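Local structure of periplasmic sugar-binding protein (4RXU) at residues S283-I288 with D362-P367; D96-A101 with I121-A126. The protein binds beta-D-glucopyranose between its two lobes and probably serves as the periplasmic receptor that delivers sugar to an ABC-type transporter. All coordinates share one frame; numbering follows the deposited sequence.

How the contacts relate
The two contacts lie on opposite sides of the chain's centre, with their centres 38 Å apart and their nearest atoms about 23 Å apart, so neither touches the other. Contact 2 comes first along the chain and is complete before contact 1 begins. It joins loops that follow strands 89-92 and 113-117, neighbours in the larger, mixed sheet. Contact 1 belongs to the other lobe, where helix 281-288 follows strand 269-274, an outermost strand of the four-stranded parallel sheet, and meets the C-terminal tail. Glucose lies between the lobes, about 10 Å from Gly97 and about 13 Å from the side chain of Val284, so neither contact touches the sugar; each ties parts of its own lobe together.

Contact 1: residues S283-I288 with D362-P367; sequences SVQYII and DFTNLP
Gln285 and Phe363 bring their CA atoms to 6.4 Å, and three residues further along each segment the CA atoms of Ile288 and Leu366 lie 6.3 Å apart; the irregular tail 362-367 thus runs beside the helix in the same direction. Gln285 fastens the two with its carboxamide. Its CG stands anti to the backbone N (chi1 -164°), and a bend at chi2 then helps bring the amide up to the backbone of Thr364. OE1 accepts from Thr364 N at 2.9 Å, nearly straight at 168°, while NE2 donates to Thr364 O at 3.0 Å, with that oxygen almost in the amide plane. Glutamine suits the place because one flat group offers both an acceptor and a donor to the same residue. A water donates to OE1 and to Asp362 O, and NE2 is also bonded to Asp289. A leucine in its place would probably leave Thr364 N and O without these partners and let this part of the tail shift.

In this two-lobed periplasmic binding protein fold the tail packs along helix 281-288, which follows an outermost sheet strand; helix 348-354 touches both, through Val284 and Leu366, and its Arg349 makes a salt bridge with the C-terminal carboxylate.

Aliphatic and aromatic groups fill the join. Val284 CG1 sits over one face of the Phe363 ring, 3.6 Å from its centroid, as a CH-pi contact; Asp362 CB covers the opposite face, and Gln285 OE1 lies at the edge. Branched Ile288 reaches two ways: CD1 meets Phe363 CB at 3.8 Å and Leu366 CD1 at 3.9 Å, whereas CG2 packs 3.3 Å from Asn365 O.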
ATOM      1  N   SER A 283      -9.751  -3.176 -10.760  1.00  8.48           N
ATOM      2  CA  SER A 283      -9.227  -4.493 -10.373  1.00  9.37           C
ATOM      3  C   SER A 283     -10.304  -5.433  -9.873  1.00  7.60           C
ATOM      4  O   SER A 283     -10.189  -6.648 -10.048  1.00  9.31           O
ATOM      5  CB  SER A 283      -8.104  -4.404  -9.324  1.00  8.32           C
ATOM      6  OG  SER A 283      -6.891  -4.041  -9.936  1.00  9.34           O
ATOM      7  N   VAL A 284     -11.323  -4.898  -9.208  1.00  8.24           N
ATOM      8  CA  VAL A 284     -12.467  -5.739  -8.841  1.00 10.59           C
ATOM      9  C   VAL A 284     -13.047  -6.348 -10.121  1.00 11.04           C
ATOM     10  O   VAL A 284     -13.350  -7.548 -10.175  1.00  9.04           O
ATOM     11  CB  VAL A 284     -13.538  -4.953  -8.068  1.00 11.35           C
ATOM     12  CG1 VAL A 284     -14.770  -5.823  -7.781  1.00 11.67           C
ATOM     13  CG2 VAL A 284     -12.955  -4.465  -6.752  1.00 10.05           C
ATOM     14  N   GLN A 285     -13.150  -5.531 -11.172  1.00  9.00           N
ATOM     15  CA  GLN A 285     -13.674  -6.050 -12.433  1.00  8.88           C
ATOM     16  C   GLN A 285     -12.731  -7.093 -13.024  1.00 10.38           C
ATOM     17  O   GLN A 285     -13.175  -8.118 -13.510  1.00 10.16           O
ATOM     18  CB  GLN A 285     -13.933  -4.933 -13.420  1.00  9.46           C
ATOM     19  CG  GLN A 285     -14.832  -5.365 -14.581  1.00  9.49           C
ATOM     20  CD  GLN A 285     -16.201  -5.875 -14.143  1.00  8.56           C
ATOM     21  OE1 GLN A 285     -16.964  -5.139 -13.535  1.00 10.12           O
ATOM     22  NE2 GLN A 285     -16.486  -7.167 -14.403  1.00 11.53           N
ATOM     23  N   TYR A 286     -11.425  -6.831 -13.029  1.00  8.95           N
ATOM     24  CA  TYR A 286     -10.477  -7.887 -13.453  1.00  8.95           C
ATOM     25  C   TYR A 286     -10.662  -9.172 -12.669  1.00  9.87           C
ATOM     26  O   TYR A 286     -10.564 -10.249 -13.241  1.00  9.78           O
ATOM     27  CB  TYR A 286      -9.022  -7.461 -13.325  1.00  9.85           C
ATOM     28  CG  TYR A 286      -8.400  -6.791 -14.545  1.00  8.41           C
ATOM     29  CD1 TYR A 286      -9.128  -5.936 -15.375  1.00  9.36           C
ATOM     30  CD2 TYR A 286      -7.038  -6.958 -14.827  1.00  9.52           C
ATOM     31  CE1 TYR A 286      -8.532  -5.325 -16.472  1.00  8.88           C
ATOM     32  CE2 TYR A 286      -6.430  -6.341 -15.911  1.00  8.96           C
ATOM     33  CZ  TYR A 286      -7.178  -5.543 -16.742  1.00  9.85           C
ATOM     34  OH  TYR A 286      -6.570  -4.945 -17.801  1.00 13.04           O
ATOM     35  N   ILE A 287     -10.877  -9.070 -11.362  1.00  8.75           N
ATOM     36  CA  ILE A 287     -11.066 -10.271 -10.537  1.00 10.12           C
ATOM     37  C   ILE A 287     -12.322 -11.012 -10.976  1.00  9.97           C
ATOM     38  O   ILE A 287     -12.287 -12.226 -11.215  1.00  9.97           O
ATOM     39  CB  ILE A 287     -11.112  -9.943  -9.041  1.00  9.50           C
ATOM     40  CG1 ILE A 287      -9.716  -9.505  -8.585  1.00 10.01           C
ATOM     41  CG2 ILE A 287     -11.575 -11.150  -8.235  1.00  9.27           C
ATOM     42  CD1 ILE A 287      -9.679  -8.861  -7.221  1.00 12.97           C
ATOM     43  N   ILE A 288     -13.404 -10.277 -11.164  1.00  9.00           N
ATOM     44  CA  ILE A 288     -14.655 -10.884 -11.660  1.00  8.46           C
ATOM     45  C   ILE A 288     -14.407 -11.617 -12.979  1.00  8.34           C
ATOM     46  O   ILE A 288     -14.854 -12.767 -13.163  1.00 11.66           O
ATOM     47  CB  ILE A 288     -15.756  -9.819 -11.840  1.00  8.30           C
ATOM     48  CG1 ILE A 288     -16.190  -9.273 -10.479  1.00  8.86           C
ATOM     49  CG2 ILE A 288     -16.927 -10.423 -12.604  1.00  9.54           C
ATOM     50  CD1 ILE A 288     -17.028  -8.033 -10.536  1.00 13.23           C
ATOM     51  N   ASP A 362     -21.699  -0.911  -9.549  1.00 10.87           N
ATOM     52  CA  ASP A 362     -20.399  -0.468 -10.058  1.00 12.77           C
ATOM     53  C   ASP A 362     -19.756  -1.478 -10.996  1.00 11.53           C
ATOM     54  O   ASP A 362     -18.788  -1.145 -11.680  1.00 15.01           O
ATOM     55  CB  ASP A 362     -19.393  -0.292  -8.926  1.00 14.18           C
ATOM     56  CG  ASP A 362     -19.739   0.826  -7.956  1.00 14.73           C
ATOM     57  OD1 ASP A 362     -20.729   1.578  -8.157  1.00 15.31           O
ATOM     58  OD2 ASP A 362     -18.992   0.928  -6.944  1.00 14.04           O
ATOM     59  N   PHE A 363     -20.229  -2.720 -10.941  1.00 10.46           N
ATOM     60  CA  PHE A 363     -19.585  -3.836 -11.623  1.00 11.97           C
ATOM     61  C   PHE A 363     -20.501  -4.588 -12.536  1.00 12.90           C
ATOM     62  O   PHE A 363     -21.721  -4.579 -12.361  1.00 18.07           O
ATOM     63  CB  PHE A 363     -19.011  -4.804 -10.589  1.00 12.58           C
ATOM     64  CG  PHE A 363     -18.111  -4.111  -9.592  1.00 11.95           C
ATOM     65  CD1 PHE A 363     -16.917  -3.572 -10.013  1.00 13.86           C
ATOM     66  CD2 PHE A 363     -18.511  -3.878  -8.293  1.00 13.68           C
ATOM     67  CE1 PHE A 363     -16.101  -2.873  -9.137  1.00 11.96           C
ATOM     68  CE2 PHE A 363     -17.710  -3.176  -7.413  1.00 11.97           C
ATOM     69  CZ  PHE A 363     -16.502  -2.668  -7.829  1.00 13.22           C
ATOM     70  N   THR A 364     -19.888  -5.264 -13.490  1.00 11.42           N
ATOM     71  CA  THR A 364     -20.616  -6.172 -14.358  1.00 10.63           C
ATOM     72  C   THR A 364     -20.355  -7.603 -13.900  1.00 11.84           C
ATOM     73  O   THR A 364     -19.211  -8.034 -13.599  1.00 13.24           O
ATOM     74  CB  THR A 364     -20.282  -5.969 -15.845  1.00 19.29           C
ATOM     75  OG1 THR A 364     -18.913  -6.265 -16.076  1.00 23.81           O
ATOM     76  CG2 THR A 364     -20.532  -4.520 -16.239  1.00 16.24           C
ATOM     77  N   ASN A 365     -21.441  -8.352 -13.808  1.00 11.58           N
ATOM     78  CA  ASN A 365     -21.364  -9.782 -13.557  1.00 11.96           C
ATOM     79  C   ASN A 365     -20.721 -10.212 -12.238  1.00 13.41           C
ATOM     80  O   ASN A 365     -20.043 -11.222 -12.129  1.00 10.93           O
ATOM     81  CB  ASN A 365     -20.721 -10.530 -14.704  1.00 12.63           C
ATOM     82  CG  ASN A 365     -21.021 -11.988 -14.625  1.00 15.35           C
ATOM     83  OD1 ASN A 365     -22.141 -12.381 -14.266  1.00 13.72           O
ATOM     84  ND2 ASN A 365     -20.040 -12.802 -14.905  1.00 15.96           N
ATOM     85  N   LEU A 366     -21.020  -9.444 -11.217  1.00 13.88           N
ATOM     86  CA  LEU A 366     -20.562  -9.739  -9.887  1.00 12.98           C
ATOM     87  C   LEU A 366     -21.206 -11.053  -9.425  1.00 14.91           C
ATOM     88  O   LEU A 366     -22.428 -11.174  -9.429  1.00 18.39           O
ATOM     89  CB  LEU A 366     -20.996  -8.591  -9.009  1.00 20.70           C
ATOM     90  CG  LEU A 366     -20.662  -8.648  -7.543  1.00 31.92           C
ATOM     91  CD1 LEU A 366     -19.164  -8.642  -7.352  1.00 34.24           C
ATOM     92  CD2 LEU A 366     -21.299  -7.413  -6.952  1.00 39.92           C
ATOM     93  N   PRO A 367     -20.397 -12.049  -9.036  1.00 14.26           N
ATOM     94  CA  PRO A 367     -20.949 -13.333  -8.626  1.00 14.28           C
ATOM     95  C   PRO A 367     -21.741 -13.224  -7.325  1.00 23.07           C
ATOM     96  O   PRO A 367     -22.688 -13.991  -7.181  1.00 29.71           O
ATOM     97  CB  PRO A 367     -19.719 -14.224  -8.459  1.00 19.35           C
ATOM     98  CG  PRO A 367     -18.608 -13.275  -8.145  1.00 20.36           C
ATOM     99  CD  PRO A 367     -18.931 -12.007  -8.908  1.00 13.26           C
ATOM    100  OXT PRO A 367     -21.476 -12.385  -6.465  1.00 27.13           O
TER
HETATM  101  O   HOH W   1     -16.794  -2.379 -13.474  1.00 18.88           O

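Contact 2: residues D96-A101 with I121-A126; sequences DGTAAA and IRETDA
Gly97 and Arg122 join two loops that follow neighbouring parallel strands, 89-92 and 113-117, in the lobe that supplies Asp118 and Arg119 to the glucose pocket. Arg122 N donates to Gly97 O at 2.9 Å, and Ile121 CA touches the same oxygen at 3.5 Å. Gly97 suits the place, since a side chain here would come up against Arg122 CG where the backbones run close.

Thr98 to Ala101 form a type I beta turn leading into helix 101-109, the helix of the beta-alpha-beta crossover between those strands; Asp96 OD1 accepts from Ala99 N in an Asx motif that overlaps the start of the turn.

The Arg122 chain bends at chi3 (79°), which sets NE; from the guanidinium beyond it NH1 donates to Thr98 OG1 at 3.1 Å, the oxygen lying near the guanidinium plane but the bond bent to 142°. NH2 makes a salt bridge with Glu123 OE2, whose other oxygen, OE1, pairs with Lys330. Small residues suit the close flank: Ala100 CB meets Ile121 CG1 at 3.8 Å, and Ala101 CB packs 3.5 Å from Arg122 O and 3.9 Å from Thr124 CG2. Thr124 OG1 accepts from Ala126 N, an ST turn, and is also bonded to Glu105 of helix 101-109.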
ATOM      1  N   ASP A  96       7.455  10.926   0.666  1.00  9.90           N
ATOM      2  CA  ASP A  96       8.719  10.278   0.957  1.00  9.38           C
ATOM      3  C   ASP A  96       8.869  10.274   2.467  1.00  8.83           C
ATOM      4  O   ASP A  96       8.948  11.319   3.078  1.00 10.29           O
ATOM      5  CB  ASP A  96       9.874  11.015   0.277  1.00 10.34           C
ATOM      6  CG  ASP A  96      11.226  10.383   0.557  1.00 13.65           C
ATOM      7  OD1 ASP A  96      11.537   9.999   1.717  1.00 14.34           O
ATOM      8  OD2 ASP A  96      12.006  10.285  -0.391  1.00 20.08           O
ATOM      9  N   GLY A  97       8.879   9.095   3.066  1.00  9.88           N
ATOM     10  CA  GLY A  97       8.726   9.014   4.523  1.00 10.47           C
ATOM     11  C   GLY A  97       9.855   9.683   5.286  1.00  9.51           C
ATOM     12  O   GLY A  97       9.638  10.426   6.211  1.00 11.09           O
ATOM     13  N   THR A  98      11.087   9.415   4.860  1.00 10.76           N
ATOM     14  CA  THR A  98      12.238  10.005   5.512  1.00 11.67           C
ATOM     15  C   THR A  98      12.305  11.493   5.251  1.00 11.74           C
ATOM     16  O   THR A  98      12.567  12.275   6.182  1.00 13.45           O
ATOM     17  CB  THR A  98      13.525   9.321   5.078  1.00 14.96           C
ATOM     18  OG1 THR A  98      13.494   7.977   5.557  1.00 16.52           O
ATOM     19  CG2 THR A  98      14.744  10.021   5.688  1.00 18.19           C
ATOM     20  N   ALA A  99      12.061  11.889   4.007  1.00  9.21           N
ATOM     21  CA  ALA A  99      12.120  13.311   3.656  1.00 11.49           C
ATOM     22  C   ALA A  99      11.119  14.160   4.405  1.00 10.45           C
ATOM     23  O   ALA A  99      11.342  15.345   4.592  1.00 12.58           O
ATOM     24  CB  ALA A  99      11.898  13.525   2.181  1.00 11.12           C
ATOM     25  N   ALA A 100      10.015  13.548   4.827  1.00  9.40           N
ATOM     26  CA  ALA A 100       8.946  14.259   5.553  1.00  9.42           C
ATOM     27  C   ALA A 100       9.313  14.602   7.000  1.00  8.16           C
ATOM     28  O   ALA A 100       8.534  15.260   7.712  1.00 10.21           O
ATOM     29  CB  ALA A 100       7.681  13.402   5.532  1.00 10.11           C
ATOM     30  N   ALA A 101      10.483  14.143   7.459  1.00  9.90           N
ATOM     31  CA  ALA A 101      10.880  14.449   8.825  1.00  9.33           C
ATOM     32  C   ALA A 101      10.835  15.948   9.173  1.00 10.35           C
ATOM     33  O   ALA A 101      10.297  16.339  10.225  1.00 10.42           O
ATOM     34  CB  ALA A 101      12.249  13.841   9.146  1.00 10.79           C
ATOM     35  N   ILE A 121       6.032   8.497   8.467  1.00  9.56           N
ATOM     36  CA  ILE A 121       7.135   9.454   8.458  1.00 10.92           C
ATOM     37  C   ILE A 121       8.271   8.880   9.283  1.00 13.21           C
ATOM     38  O   ILE A 121       8.063   8.427  10.405  1.00 11.36           O
ATOM     39  CB  ILE A 121       6.707  10.812   9.048  1.00  9.95           C
ATOM     40  CG1 ILE A 121       5.672  11.437   8.111  1.00 10.10           C
ATOM     41  CG2 ILE A 121       7.918  11.723   9.192  1.00 12.41           C
ATOM     42  CD1 ILE A 121       5.104  12.761   8.564  1.00 13.69           C
ATOM     43  N   ARG A 122       9.474   8.922   8.725  1.00 10.39           N
ATOM     44  CA  ARG A 122      10.646   8.292   9.312  1.00 10.36           C
ATOM     45  C   ARG A 122      11.696   9.246   9.811  1.00 12.67           C
ATOM     46  O   ARG A 122      11.722  10.411   9.429  1.00 12.88           O
ATOM     47  CB  ARG A 122      11.271   7.335   8.303  1.00 11.59           C
ATOM     48  CG  ARG A 122      10.369   6.147   7.999  1.00 14.13           C
ATOM     49  CD  ARG A 122      11.060   5.176   7.064  1.00 16.08           C
ATOM     50  NE  ARG A 122      12.032   4.335   7.778  1.00 15.24           N
ATOM     51  CZ  ARG A 122      13.347   4.399   7.696  1.00 20.40           C
ATOM     52  NH1 ARG A 122      13.963   5.289   6.924  1.00 23.11           N
ATOM     53  NH2 ARG A 122      14.060   3.535   8.422  1.00 23.89           N
ATOM     54  N   GLU A 123      12.543   8.723  10.693  1.00 11.17           N
ATOM     55  CA  GLU A 123      13.810   9.364  11.111  1.00 11.63           C
ATOM     56  C   GLU A 123      13.577  10.660  11.884  1.00 12.00           C
ATOM     57  O   GLU A 123      14.324  11.644  11.772  1.00 16.89           O
ATOM     58  CB  GLU A 123      14.731   9.591   9.917  1.00 15.62           C
ATOM     59  CG  GLU A 123      15.156   8.323   9.182  1.00 15.58           C
ATOM     60  CD  GLU A 123      15.786   7.237  10.052  1.00 17.51           C
ATOM     61  OE1 GLU A 123      16.185   7.490  11.203  1.00 20.99           O
ATOM     62  OE2 GLU A 123      15.892   6.094   9.561  1.00 25.52           O
ATOM     63  N   THR A 124      12.528  10.633  12.686  1.00 12.15           N
ATOM     64  CA  THR A 124      12.225  11.713  13.623  1.00 12.20           C
ATOM     65  C   THR A 124      11.337  11.241  14.741  1.00 12.00           C
ATOM     66  O   THR A 124      10.524  10.329  14.583  1.00 13.89           O
ATOM     67  CB  THR A 124      11.552  12.950  12.977  1.00 14.14           C
ATOM     68  OG1 THR A 124      11.284  13.926  13.995  1.00 16.03           O
ATOM     69  CG2 THR A 124      10.263  12.616  12.265  1.00 13.12           C
ATOM     70  N   ASP A 125      11.472  11.898  15.877  1.00 13.76           N
ATOM     71  CA  ASP A 125      10.526  11.559  16.952  0.50 10.91           C
ATOM     72  C   ASP A 125       9.280  12.476  16.952  1.00 14.46           C
ATOM     73  O   ASP A 125       8.407  12.300  17.796  1.00 13.53           O
ATOM     74  CB  ASP A 125      11.196  11.431  18.321  0.50 22.57           C
ATOM     75  CG  ASP A 125      11.900  12.668  18.738  0.50 41.20           C
ATOM     76  OD1 ASP A 125      11.846  13.671  18.001  0.50 49.53           O
ATOM     77  OD2 ASP A 125      12.525  12.631  19.817  0.50 30.87           O
ATOM     78  N   ALA A 126       9.182  13.352  15.952  1.00 12.59           N
ATOM     79  CA  ALA A 126       8.057  14.251  15.761  1.00 13.42           C
ATOM     80  C   ALA A 126       6.861  13.583  15.106  1.00 13.62           C
ATOM     81  O   ALA A 126       6.187  14.207  14.310  1.00 16.96           O
ATOM     82  CB  ALA A 126       8.485  15.473  14.933  1.00 15.48           C
TER